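Local coordinates for protein 2-oxoadipate dioxygenase/decarboxylase (PDB 6W1G) that catalyses the iron(II)- and oxygen-dependent decarboxylation and hydroxylation of 2-oxoadipate to D-2-hydroxyglutarate in D-lysine breakdown, at residues 14-17 with 18-22; 22-25 with 26-30; 183-186 with 187-190. One frame throughout, in Å; residues are numbered along the deposited sequence. Where two conformers were deposited one is given.

Interaction 1: 14-17 with 18-22; sequences AQFS and AAMSL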
loop_
_atom_site.group_PDB
_atom_site.type_symbol
_atom_site.label_atom_id
_atom_site.label_comp_id
_atom_site.label_asym_id
_atom_site.label_seq_id
_atom_site.Cartn_x
_atom_site.Cartn_y
_atom_site.Cartn_z
ATOM N N ALA A 14 -0.799 -7.239 12.884
ATOM C CA ALA A 14 0.664 -7.383 12.903
ATOM C C ALA A 14 1.065 -8.831 12.775
ATOM O O ALA A 14 2.022 -9.175 12.058
ATOM C CB ALA A 14 1.219 -6.778 14.191
ATOM N N GLN A 15 0.354 -9.718 13.478
ATOM C CA GLN A 15 0.650 -11.146 13.402
ATOM C C GLN A 15 0.401 -11.708 12.006
ATOM O O GLN A 15 1.179 -12.539 11.495
ATOM C CB GLN A 15 -0.190 -11.885 14.429
ATOM C CG GLN A 15 0.298 -11.692 15.845
ATOM C CD GLN A 15 -0.636 -12.255 16.874
ATOM O OE1 GLN A 15 -1.741 -12.682 16.559
ATOM N NE2 GLN A 15 -0.205 -12.236 18.118
ATOM N N PHE A 16 -0.676 -11.266 11.368
ATOM C CA PHE A 16 -0.990 -11.717 10.022
ATOM C C PHE A 16 0.060 -11.253 9.030
ATOM O O PHE A 16 0.523 -12.038 8.189
ATOM C CB PHE A 16 -2.380 -11.206 9.619
ATOM C CG PHE A 16 -2.812 -11.603 8.240
ATOM C CD1 PHE A 16 -3.296 -12.872 7.978
ATOM C CD2 PHE A 16 -2.732 -10.720 7.195
ATOM C CE1 PHE A 16 -3.690 -13.246 6.690
ATOM C CE2 PHE A 16 -3.113 -11.102 5.925
ATOM C CZ PHE A 16 -3.584 -12.365 5.672
ATOM N N SER A 17 0.472 -9.981 9.115
ATOM C CA SER A 17 1.504 -9.471 8.221
ATOM C C SER A 17 2.774 -10.298 8.380
ATOM O O SER A 17 3.446 -10.668 7.407
ATOM C CB SER A 17 1.764 -8.027 8.544
ATOM O OG SER A 17 2.799 -7.529 7.727
ATOM N N ALA A 18 3.173 -10.564 9.632
ATOM C CA ALA A 18 4.391 -11.337 9.861
ATOM C C ALA A 18 4.281 -12.757 9.332
ATOM O O ALA A 18 5.237 -13.293 8.734
ATOM C CB ALA A 18 4.720 -11.380 11.358
ATOM N N ALA A 19 3.112 -13.388 9.524
ATOM C CA ALA A 19 2.919 -14.753 9.014
ATOM C C ALA A 19 2.907 -14.768 7.493
ATOM O O ALA A 19 3.429 -15.710 6.875
ATOM C CB ALA A 19 1.634 -15.354 9.586
ATOM N N MET A 20 2.294 -13.767 6.871
ATOM C CA MET A 20 2.307 -13.667 5.414
ATOM C C MET A 20 3.733 -13.531 4.906
ATOM O O MET A 20 4.099 -14.142 3.902
ATOM C CB MET A 20 1.450 -12.486 4.940
ATOM C CG MET A 20 -0.077 -12.655 5.048
ATOM S SD MET A 20 -0.839 -13.543 3.684
ATOM C CE MET A 20 -0.979 -12.273 2.441
ATOM N N SER A 21 4.535 -12.710 5.569
ATOM C CA SER A 21 5.912 -12.512 5.140
ATOM C C SER A 21 6.710 -13.801 5.223
ATOM O O SER A 21 7.463 -14.145 4.312
ATOM C CB SER A 21 6.539 -11.401 5.979
ATOM O OG SER A 21 7.836 -11.087 5.492
ATOM N N LEU A 22 6.566 -14.535 6.315
ATOM C CA LEU A 22 7.285 -15.797 6.420
ATOM C C LEU A 22 6.826 -16.791 5.356
ATOM O O LEU A 22 7.640 -17.517 4.778
ATOM C CB LEU A 22 7.086 -16.369 7.819
ATOM C CG LEU A 22 7.886 -15.522 8.818
ATOM C CD1 LEU A 22 7.822 -16.244 10.139
ATOM C CD2 LEU A 22 9.345 -15.180 8.488
#
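Met20 lies across the ring of Phe16, one helical turn earlier, and can be followed outward atom by atom. Its CB rests on the backbone of the preceding turn, 3.4 Å from Phe16 O. That same oxygen accepts Met20 N at 2.8 Å, with an N-H...acceptor angle of 163°. CG stands anti to the carbonyl carbon and beside the backbone N (chi1 -73°), a setting that brings it back over the aromatic ring. Met20 CG approaches one face, 3.7 Å from the Phe16 ring centroid and 21° off the ring normal, which identifies a CH-pi contact. The methylene is shifted toward the rim, with CE2 its nearest ring atom. Further bends at chi2 and chi3 place SD obliquely to the ring, 3.6 Å from Phe16 CZ, a Met-aromatic contact. CE reaches CZ only marginally, and because Met20 was modelled in two conformers the sulfur geometry applies to one of them.

This i to i+4 pair belongs to the face of helix 9-27 that packs on helix 176-188: Phe16 touches Ala186, Ala19 touches Val183 and Met20 touches Leu187. Regular helical bonds from Ala19 N to Gln15 O and from Ser21 N to Ser17 O lie on either side of the Met20 N to Phe16 O bond in sequence, and Ala19 CB sits 3.4 Å from Gln15 O. The buried hydroxyls of Ser17 and Ser21 find partners beyond this turn, in Arg69 and Tyr31 respectively. The Ser17 side chain is also about 8 Å from that of the metal ligand His70.

Interaction 2: 22-25 with 26-30; sequences LMYK and QEVPL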
loop_
_atom_site.group_PDB
_atom_site.type_symbol
_atom_site.label_atom_id
_atom_site.label_comp_id
_atom_site.label_asym_id
_atom_site.label_seq_id
_atom_site.Cartn_x
_atom_site.Cartn_y
_atom_site.Cartn_z
ATOM N N LEU A 22 6.566 -14.535 6.315
ATOM C CA LEU A 22 7.285 -15.797 6.420
ATOM C C LEU A 22 6.826 -16.791 5.356
ATOM O O LEU A 22 7.640 -17.517 4.778
ATOM C CB LEU A 22 7.086 -16.369 7.819
ATOM C CG LEU A 22 7.886 -15.522 8.818
ATOM C CD1 LEU A 22 7.822 -16.244 10.139
ATOM C CD2 LEU A 22 9.345 -15.180 8.488
ATOM N N MET A 23 5.521 -16.868 5.105
ATOM C CA MET A 23 5.016 -17.793 4.098
ATOM C C MET A 23 5.545 -17.427 2.719
ATOM O O MET A 23 6.022 -18.296 1.964
ATOM C CB MET A 23 3.483 -17.755 4.081
ATOM C CG MET A 23 2.868 -18.573 2.966
ATOM S SD MET A 23 1.073 -18.616 2.963
ATOM C CE MET A 23 0.734 -17.015 2.239
ATOM N N TYR A 24 5.479 -16.145 2.372
ATOM C CA TYR A 24 5.924 -15.684 1.071
ATOM C C TYR A 24 7.423 -15.916 0.895
ATOM O O TYR A 24 7.873 -16.290 -0.190
ATOM C CB TYR A 24 5.512 -14.213 0.880
ATOM C CG TYR A 24 5.796 -13.663 -0.487
ATOM C CD1 TYR A 24 5.119 -14.130 -1.618
ATOM C CD2 TYR A 24 6.738 -12.692 -0.659
ATOM C CE1 TYR A 24 5.380 -13.613 -2.858
ATOM C CE2 TYR A 24 7.028 -12.197 -1.914
ATOM C CZ TYR A 24 6.347 -12.655 -3.006
ATOM O OH TYR A 24 6.628 -12.135 -4.229
ATOM N N LYS A 25 8.193 -15.699 1.950
ATOM C CA LYS A 25 9.634 -15.923 1.865
ATOM C C LYS A 25 9.935 -17.382 1.558
ATOM O O LYS A 25 10.854 -17.665 0.802
ATOM C CB LYS A 25 10.275 -15.471 3.160
ATOM C CG LYS A 25 11.787 -15.617 3.155
ATOM C CD LYS A 25 12.404 -15.096 4.440
ATOM C CE LYS A 25 13.853 -15.546 4.552
ATOM N NZ LYS A 25 14.620 -14.910 5.664
ATOM N N GLN A 26 9.184 -18.314 2.127
ATOM C CA GLN A 26 9.350 -19.725 1.812
ATOM C C GLN A 26 9.002 -19.998 0.347
ATOM O O GLN A 26 9.687 -20.777 -0.325
ATOM C CB GLN A 26 8.497 -20.531 2.792
ATOM C CG GLN A 26 8.382 -22.000 2.438
ATOM C CD GLN A 26 7.197 -22.311 1.505
ATOM O OE1 GLN A 26 7.358 -22.966 0.473
ATOM N NE2 GLN A 26 5.995 -21.830 1.877
ATOM N N GLU A 27 7.961 -19.385 -0.145
ATOM C CA GLU A 27 7.545 -19.576 -1.529
ATOM C C GLU A 27 8.506 -18.929 -2.516
ATOM O O GLU A 27 8.698 -19.447 -3.625
ATOM C CB GLU A 27 6.145 -19.000 -1.747
ATOM C CG GLU A 27 5.036 -19.736 -1.008
ATOM C CD GLU A 27 3.641 -19.191 -1.295
ATOM O OE1 GLU A 27 3.516 -18.187 -2.018
ATOM O OE2 GLU A 27 2.655 -19.809 -0.821
ATOM N N VAL A 28 9.058 -17.768 -2.169
ATOM C CA VAL A 28 9.805 -16.899 -3.068
ATOM C C VAL A 28 11.094 -16.488 -2.362
ATOM O O VAL A 28 11.175 -15.402 -1.742
ATOM C CB VAL A 28 8.961 -15.681 -3.498
ATOM C CG1 VAL A 28 9.704 -14.785 -4.443
ATOM C CG2 VAL A 28 7.655 -16.135 -4.130
ATOM N N PRO A 29 12.162 -17.289 -2.468
ATOM C CA PRO A 29 13.384 -17.001 -1.681
ATOM C C PRO A 29 13.980 -15.632 -1.948
ATOM O O PRO A 29 14.571 -15.041 -1.032
ATOM C CB PRO A 29 14.334 -18.127 -2.108
ATOM C CG PRO A 29 13.507 -19.182 -2.579
ATOM C CD PRO A 29 12.186 -18.630 -3.061
ATOM N N LEU A 30 13.858 -15.096 -3.161
ATOM C CA LEU A 30 14.449 -13.785 -3.452
ATOM C C LEU A 30 13.785 -12.665 -2.686
ATOM O O LEU A 30 14.404 -11.607 -2.517
ATOM C CB LEU A 30 14.470 -13.555 -4.977
ATOM C CG LEU A 30 15.616 -14.254 -5.732
ATOM C CD1 LEU A 30 15.407 -14.259 -7.240
ATOM C CD2 LEU A 30 17.009 -13.667 -5.418
#
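Val28 sits over one face of the Tyr24 ring, and the tight half of the contact is built round this pair. Val28 CB is 4.2 Å from the Tyr24 ring centroid and 17° off the normal, consistent with a CH-pi contact, while CG2 comes to 3.6 Å from Tyr24 CE1. With CG anti to the backbone N (chi1 -174°), the tyrosine leans along the helix toward Val28, and its hydroxyl end reaches both valine methyls. Cutting Tyr24 back to an alanine here is likely to leave Val28 and the edge-to-face partner Tyr31 without their aromatic mate and open a gap beside Ile224. In the backbone of the same pair, Val28 N donates to Tyr24 O at 2.7 Å, the N-H...acceptor angle being 139°.

Glu27 runs alongside Met23, Glu27 OE2 lying 4.0 Å from Met23 CG in the methionine conformer described. Its carboxylate is spoken for elsewhere: OE1 forms a salt bridge with Arg291 and OE2 accepts Trp192 N.

The looser, solvent-facing part is Leu22, Lys25 and Gln26. Gln26 N donates to Leu22 O at 3.2 Å, and the lysine chain runs out extended, its CB meeting little more than Gln26 N. Lys25 O has Pro29 CD 4.2 Å away; a proline nitrogen carries no hydrogen to continue the helical bonding. Val28 is the first residue to leave helical torsions, and the next helix follows at once: the arrangement is a helix-helix junction with a proline at the start of helix 29-48, and the Tyr24 side chain lies about 5 Å from that of the metal ligand His226.

Interaction 3: 183-186 with 187-190; sequences VQEA and LHTF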
loop_
_atom_site.group_PDB
_atom_site.type_symbol
_atom_site.label_atom_id
_atom_site.label_comp_id
_atom_site.label_asym_id
_atom_site.label_seq_id
_atom_site.Cartn_x
_atom_site.Cartn_y
_atom_site.Cartn_z
ATOM N N VAL A 183 -5.531 -16.343 12.069
ATOM C CA VAL A 183 -4.428 -15.970 11.198
ATOM C C VAL A 183 -4.034 -17.144 10.332
ATOM O O VAL A 183 -3.834 -16.996 9.128
ATOM C CB VAL A 183 -3.261 -15.432 12.050
ATOM C CG1 VAL A 183 -1.990 -15.381 11.224
ATOM C CG2 VAL A 183 -3.626 -14.045 12.592
ATOM N N GLN A 184 -3.953 -18.327 10.931
ATOM C CA GLN A 184 -3.532 -19.476 10.144
ATOM C C GLN A 184 -4.560 -19.840 9.084
ATOM O O GLN A 184 -4.198 -20.227 7.956
ATOM C CB GLN A 184 -3.244 -20.631 11.071
ATOM C CG GLN A 184 -1.923 -20.416 11.874
ATOM C CD GLN A 184 -0.638 -19.994 11.064
ATOM O OE1 GLN A 184 -0.294 -20.581 10.019
ATOM N NE2 GLN A 184 0.054 -18.961 11.557
ATOM N N GLU A 185 -5.843 -19.770 9.437
ATOM C CA GLU A 185 -6.870 -20.112 8.472
ATOM C C GLU A 185 -6.961 -19.097 7.367
ATOM O O GLU A 185 -7.153 -19.448 6.201
ATOM C CB GLU A 185 -8.202 -20.293 9.190
ATOM C CG GLU A 185 -8.257 -21.478 10.093
ATOM C CD GLU A 185 -8.218 -22.833 9.366
ATOM O OE1 GLU A 185 -8.579 -22.912 8.174
ATOM O OE2 GLU A 185 -7.854 -23.833 10.027
ATOM N N ALA A 186 -6.871 -17.825 7.720
ATOM C CA ALA A 186 -6.888 -16.771 6.707
ATOM C C ALA A 186 -5.725 -16.904 5.744
ATOM O O ALA A 186 -5.868 -16.655 4.548
ATOM C CB ALA A 186 -6.817 -15.411 7.378
ATOM N N LEU A 187 -4.554 -17.281 6.257
ATOM C CA LEU A 187 -3.379 -17.370 5.412
ATOM C C LEU A 187 -3.567 -18.379 4.294
ATOM O O LEU A 187 -3.021 -18.197 3.203
ATOM C CB LEU A 187 -2.208 -17.773 6.293
ATOM C CG LEU A 187 -0.789 -17.547 5.800
ATOM C CD1 LEU A 187 -0.552 -16.100 5.603
ATOM C CD2 LEU A 187 0.173 -18.133 6.820
ATOM N N HIS A 188 -4.354 -19.435 4.538
ATOM C CA HIS A 188 -4.550 -20.419 3.500
ATOM C C HIS A 188 -5.125 -19.813 2.227
ATOM O O HIS A 188 -4.838 -20.288 1.117
ATOM C CB HIS A 188 -5.482 -21.515 4.007
ATOM C CG HIS A 188 -4.901 -22.401 5.052
ATOM N ND1 HIS A 188 -3.617 -22.910 4.985
ATOM C CD2 HIS A 188 -5.457 -22.924 6.168
ATOM C CE1 HIS A 188 -3.406 -23.694 6.032
ATOM N NE2 HIS A 188 -4.509 -23.724 6.762
ATOM N N THR A 189 -5.914 -18.736 2.361
ATOM C CA THR A 189 -6.533 -18.110 1.202
ATOM C C THR A 189 -5.498 -17.635 0.212
ATOM O O THR A 189 -5.785 -17.583 -0.985
ATOM C CB THR A 189 -7.426 -16.971 1.660
ATOM O OG1 THR A 189 -8.443 -17.516 2.481
ATOM C CG2 THR A 189 -8.134 -16.298 0.546
ATOM N N PHE A 190 -4.305 -17.273 0.703
ATOM C CA PHE A 190 -3.306 -16.544 -0.072
ATOM C C PHE A 190 -2.088 -17.368 -0.435
ATOM O O PHE A 190 -1.148 -16.846 -1.053
ATOM C CB PHE A 190 -2.891 -15.307 0.723
ATOM C CG PHE A 190 -4.083 -14.493 1.168
ATOM C CD1 PHE A 190 -4.893 -13.866 0.234
ATOM C CD2 PHE A 190 -4.467 -14.470 2.484
ATOM C CE1 PHE A 190 -5.994 -13.184 0.607
ATOM C CE2 PHE A 190 -5.596 -13.755 2.876
ATOM C CZ PHE A 190 -6.362 -13.114 1.928
HETATM O O HOH W 1 -9.280 -19.117 4.393
HETATM O O HOH W 2 -5.462 -25.055 9.089
#
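Leu187 N donates to Val183 O at 3.0 Å, an i to i+4 bond, and Leu187 CB lies close to the same oxygen. A chi1 of -162° turns CG away from the backbone N and lets the leucine run beside Gln184, bringing Leu187 CD2 to 4.1 Å from Gln184 OE1. Its methyl end belongs to the interface with helix 9-27, where it touches Met20 and Met23.

His188 follows with a weak bond, its N 3.3 Å from Glu185 O. The imidazole lies against the preceding turn: Gln184 O is 3.5 Å above one face, offset toward the rim, and Glu185 OE1 sits near the ring plane, at the CD2 edge. Carboxylate and ring planes are 73° apart, so the two groups do not stack. A water instead joins them, donating to Glu185 OE2 and hydrogen-bonded to His188 NE2 at 2.8 Å. Thr158 bonds to OE1 and Arg191 to ND1, which would limit the turning of both groups.

Here the bonding of helix 176-188 passes from i+4 to i+3 partners, the spacing of a 3-10 turn. Thr189 N continues it, reaching Ala186 O at 3.0 Å, but the donor stands 52° out of the carbonyl plane. The threonine OG1 meets Ile156 O and a second water, which donates to Glu185 O and so bridges the backbone to the buried hydroxyl.

Phe190 completes the run, its N bonded to Leu187 O. Its ring comes obliquely to Ala186 O, Phe190 CD2 at 3.3 Å, lies with one face on Thr189 CB, and packs against Phe16 and Pro222.

In the fold
Interactions 1 and 2 are consecutive stretches that share Leu22, both using helix 9-27, with interaction 2 running on into helix 29-48; their centres are 12 Å apart. Interaction 3 lies across from both, at the end of helix 176-188. The helices meet through Phe16 CZ, 3.7 Å from Phe190 CE2, and through Met23 SD, 3.6 Å from Leu187 CG, the latter in one of two methionine conformers. Leu187 thus touches both Met20 of interaction 1 and Met23 of interaction 2. The nickel ion bound by His70, His226 and Glu294, at the iron(II) site, is about 12, 10 and 14 Å from the side chains of Met20, Tyr24 and Phe190, so all three contacts lie near the metal site without supplying a ligand.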